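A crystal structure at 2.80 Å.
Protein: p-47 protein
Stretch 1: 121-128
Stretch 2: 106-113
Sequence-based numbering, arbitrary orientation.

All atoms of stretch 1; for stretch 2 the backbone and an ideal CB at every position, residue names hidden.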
# COMPACT_ATOMS: atom_id res chain seq x y z
N LYS A 121 -2.15 6.94 -15.46
CA LYS A 121 -0.85 7.60 -15.58
C LYS A 121 0.25 6.53 -15.64
O LYS A 121 0.14 5.48 -15.01
CB LYS A 121 -0.62 8.58 -14.43
CG LYS A 121 -1.82 9.49 -14.11
CD LYS A 121 -2.32 10.25 -15.35
CE LYS A 121 -3.37 11.30 -14.99
NZ LYS A 121 -2.81 12.45 -14.21
N GLU A 122 1.30 6.80 -16.41
CA GLU A 122 2.26 5.77 -16.80
C GLU A 122 3.71 6.13 -16.45
O GLU A 122 4.18 7.23 -16.76
CB GLU A 122 2.12 5.50 -18.30
CG GLU A 122 3.04 4.44 -18.83
CD GLU A 122 2.74 4.10 -20.28
OE1 GLU A 122 1.55 4.13 -20.67
OE2 GLU A 122 3.70 3.82 -21.04
N LEU A 123 4.42 5.21 -15.80
CA LEU A 123 5.77 5.52 -15.33
C LEU A 123 6.83 5.05 -16.32
O LEU A 123 7.00 3.85 -16.57
CB LEU A 123 6.01 4.89 -13.95
CG LEU A 123 7.37 5.23 -13.35
CD1 LEU A 123 7.60 6.73 -13.35
CD2 LEU A 123 7.52 4.68 -11.96
N LYS A 124 7.56 6.01 -16.89
CA LYS A 124 8.55 5.73 -17.91
C LYS A 124 9.85 6.45 -17.58
O LYS A 124 9.90 7.21 -16.61
CB LYS A 124 8.04 6.15 -19.30
CG LYS A 124 6.72 5.48 -19.70
CD LYS A 124 6.51 5.46 -21.22
CE LYS A 124 6.23 6.85 -21.79
NZ LYS A 124 6.20 6.85 -23.28
N PHE A 125 10.90 6.19 -18.35
CA PHE A 125 12.13 7.00 -18.30
C PHE A 125 11.85 8.43 -18.74
O PHE A 125 10.92 8.66 -19.51
CB PHE A 125 13.19 6.42 -19.22
CG PHE A 125 13.99 5.31 -18.63
CD1 PHE A 125 14.89 5.55 -17.60
CD2 PHE A 125 13.90 4.03 -19.17
CE1 PHE A 125 15.67 4.51 -17.08
CE2 PHE A 125 14.68 2.99 -18.66
CZ PHE A 125 15.57 3.23 -17.61
N SER A 126 12.67 9.39 -18.32
CA SER A 126 12.49 10.75 -18.84
C SER A 126 13.77 11.58 -18.90
O SER A 126 14.31 11.98 -17.87
CB SER A 126 11.43 11.51 -18.02
OG SER A 126 12.00 12.12 -16.87
N PHE A 127 14.24 11.86 -20.11
CA PHE A 127 15.43 12.70 -20.27
C PHE A 127 15.06 14.02 -20.95
O PHE A 127 15.52 14.31 -22.05
CB PHE A 127 16.54 12.01 -21.07
CG PHE A 127 16.43 10.51 -21.11
CD1 PHE A 127 16.38 9.76 -19.95
CD2 PHE A 127 16.42 9.84 -22.32
CE1 PHE A 127 16.29 8.38 -20.00
CE2 PHE A 127 16.33 8.46 -22.38
CZ PHE A 127 16.27 7.73 -21.22
N GLY A 128 14.23 14.80 -20.28
CA GLY A 128 13.85 16.10 -20.79
C GLY A 128 14.97 17.11 -20.62
O GLY A 128 16.10 16.88 -21.04
N UNK A 106 22.94 7.58 -13.73
CA UNK A 106 21.77 7.83 -12.90
C UNK A 106 20.76 8.52 -13.79
O UNK A 106 21.12 9.48 -14.49
CB UNK A 106 22.10 8.67 -11.66
N UNK A 107 19.52 8.04 -13.79
CA UNK A 107 18.48 8.63 -14.64
C UNK A 107 17.17 8.92 -13.89
O UNK A 107 16.88 8.32 -12.86
CB UNK A 107 18.19 7.69 -15.82
N UNK A 108 16.39 9.86 -14.44
CA UNK A 108 15.12 10.27 -13.87
C UNK A 108 13.92 9.51 -14.44
O UNK A 108 13.81 9.28 -15.66
CB UNK A 108 14.93 11.77 -14.09
N UNK A 109 13.03 9.11 -13.55
CA UNK A 109 11.74 8.62 -13.95
C UNK A 109 10.67 9.65 -13.61
O UNK A 109 10.76 10.37 -12.61
CB UNK A 109 11.44 7.28 -13.28
N UNK A 110 9.66 9.74 -14.46
CA UNK A 110 8.50 10.55 -14.13
C UNK A 110 7.24 9.91 -14.70
O UNK A 110 7.31 9.00 -15.53
CB UNK A 110 8.67 11.98 -14.66
N UNK A 111 6.09 10.37 -14.24
CA UNK A 111 4.84 9.80 -14.70
C UNK A 111 4.39 10.52 -15.96
O UNK A 111 4.50 11.74 -16.06
CB UNK A 111 3.77 9.88 -13.61
N UNK A 112 3.91 9.75 -16.94
CA UNK A 112 3.47 10.26 -18.24
C UNK A 112 2.01 9.88 -18.49
O UNK A 112 1.69 8.69 -18.55
CB UNK A 112 4.36 9.72 -19.36
N UNK A 113 1.14 10.87 -18.64
CA UNK A 113 -0.26 10.58 -18.94
C UNK A 113 -0.38 9.81 -20.25
O UNK A 113 0.47 9.94 -21.13
CB UNK A 113 -1.07 11.87 -19.01

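Antiparallel pairing sets the rules here: positions 110 and 112 exchange backbone hydrogen bonds with Lys124 and Glu122, and side chains alternate between two faces of the sheet.

Position 106 has nothing of stretch 1 within reach of its CB, so this contact leaves the choice free. It is Glu106, which takes no part.

At position 107 the CB points toward stretch 1, 4.3 Å from Phe125 CE1 and 4.6 Å from Phe127 CE1. Two aromatic rings ask for an apolar residue, and valine, leucine, isoleucine or methionine would all be plausible. The extended backbone favours a beta-branched one slightly. Ile107 packs against both rings: its CD1 lies 4.0 Å from Phe125 CE1, and its CG2 meets the edge of the Phe127 ring, 3.3 Å from Phe127 CE1.

Position 108 contributes chiefly its carbonyl, which accepts a hydrogen bond from Ser126 N (N to O of 108, 2.9 Å). Its CB points sideways, 3.8 Å from Ser126 O, so a long polar chain or a small residue would serve. Lys108 passes its CG 3.6 Å from Ser126 OG and then leads its amine away.

The CB of position 109 also points sideways, but it sits 3.9 Å from Leu123 CD1, with the Phe125 ring within reach of a longer chain. A medium aliphatic residue fits. Leu109 bridges the two, its CB packing on that Leu123 methyl and its CD2 coming 3.5 Å from Phe125 CD1.

Position 110 pairs with Lys124: Lys124 N donates to O of 110 at 3.3 Å, and the return bond is weak. With Ser126 OG 4.0 Å from the CB, small or polar residues suit. Asp110 turns its carboxylate to its own strand, where its OD1 accepts a hydrogen bond from N of 111 at 2.7 Å.

Position 111 shares a face with Lys121 and Leu123; its ideal CB is 5.0 Å from Leu123 CD1 and 4.6 Å from Lys121 CB. Aliphatic or aromatic groups would do. Phe111 brings its CD1 3.6 Å from Leu123 CD1.

Position 112 is held by a short bond from its N to Glu122 O (2.5 Å), answered by Glu122 N to O of 112 (2.9 Å). Its CB lies 4.2 Å from Lys124 CE, and a broad side chain could pack beside that methylene. Phe112 does so, its CD1 lying 4.1 Å from Lys124 CE, and reaches on to Ser126, with CE2 3.9 Å from Ser126 CB.

Position 113 has its CB 4.2 Å from Lys121 CD, where polar or acidic residues would suit the nearby amine. Asn113 places its side chain alongside that lysine.

Stretch 2 106-113: EIKLDFFN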
# COMPACT_ATOMS: atom_id res chain seq x y z
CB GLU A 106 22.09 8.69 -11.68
CG GLU A 106 22.63 7.93 -10.49
CD GLU A 106 22.78 8.83 -9.28
OE1 GLU A 106 22.70 8.32 -8.14
OE2 GLU A 106 22.98 10.05 -9.48
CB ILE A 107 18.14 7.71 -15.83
CG1 ILE A 107 19.39 7.01 -16.35
CG2 ILE A 107 17.53 8.52 -16.95
CD1 ILE A 107 19.18 6.37 -17.70
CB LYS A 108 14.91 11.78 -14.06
CG LYS A 108 13.53 12.26 -13.62
CD LYS A 108 13.29 13.74 -13.90
CE LYS A 108 13.90 14.60 -12.81
NZ LYS A 108 13.30 15.96 -12.79
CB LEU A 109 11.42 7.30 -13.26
CG LEU A 109 12.47 6.23 -13.48
CD1 LEU A 109 11.97 4.93 -12.88
CD2 LEU A 109 12.72 6.08 -14.96
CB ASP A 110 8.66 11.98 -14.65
CG ASP A 110 7.98 12.99 -13.75
OD1 ASP A 110 6.99 12.60 -13.08
OD2 ASP A 110 8.42 14.16 -13.71
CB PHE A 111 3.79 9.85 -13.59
CG PHE A 111 4.24 9.17 -12.31
CD1 PHE A 111 4.30 7.78 -12.23
CD2 PHE A 111 4.62 9.92 -11.20
CE1 PHE A 111 4.72 7.15 -11.04
CE2 PHE A 111 5.05 9.31 -10.01
CZ PHE A 111 5.09 7.92 -9.93
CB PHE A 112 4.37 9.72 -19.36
CG PHE A 112 5.65 10.49 -19.56
CD1 PHE A 112 6.05 10.88 -20.83
CD2 PHE A 112 6.44 10.82 -18.48
CE1 PHE A 112 7.23 11.59 -21.02
CE2 PHE A 112 7.61 11.53 -18.65
CZ PHE A 112 8.01 11.91 -19.93
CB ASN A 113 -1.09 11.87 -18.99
CG ASN A 113 -1.18 12.56 -17.65
OD1 ASN A 113 -0.26 12.48 -16.83
ND2 ASN A 113 -2.29 13.24 -17.40
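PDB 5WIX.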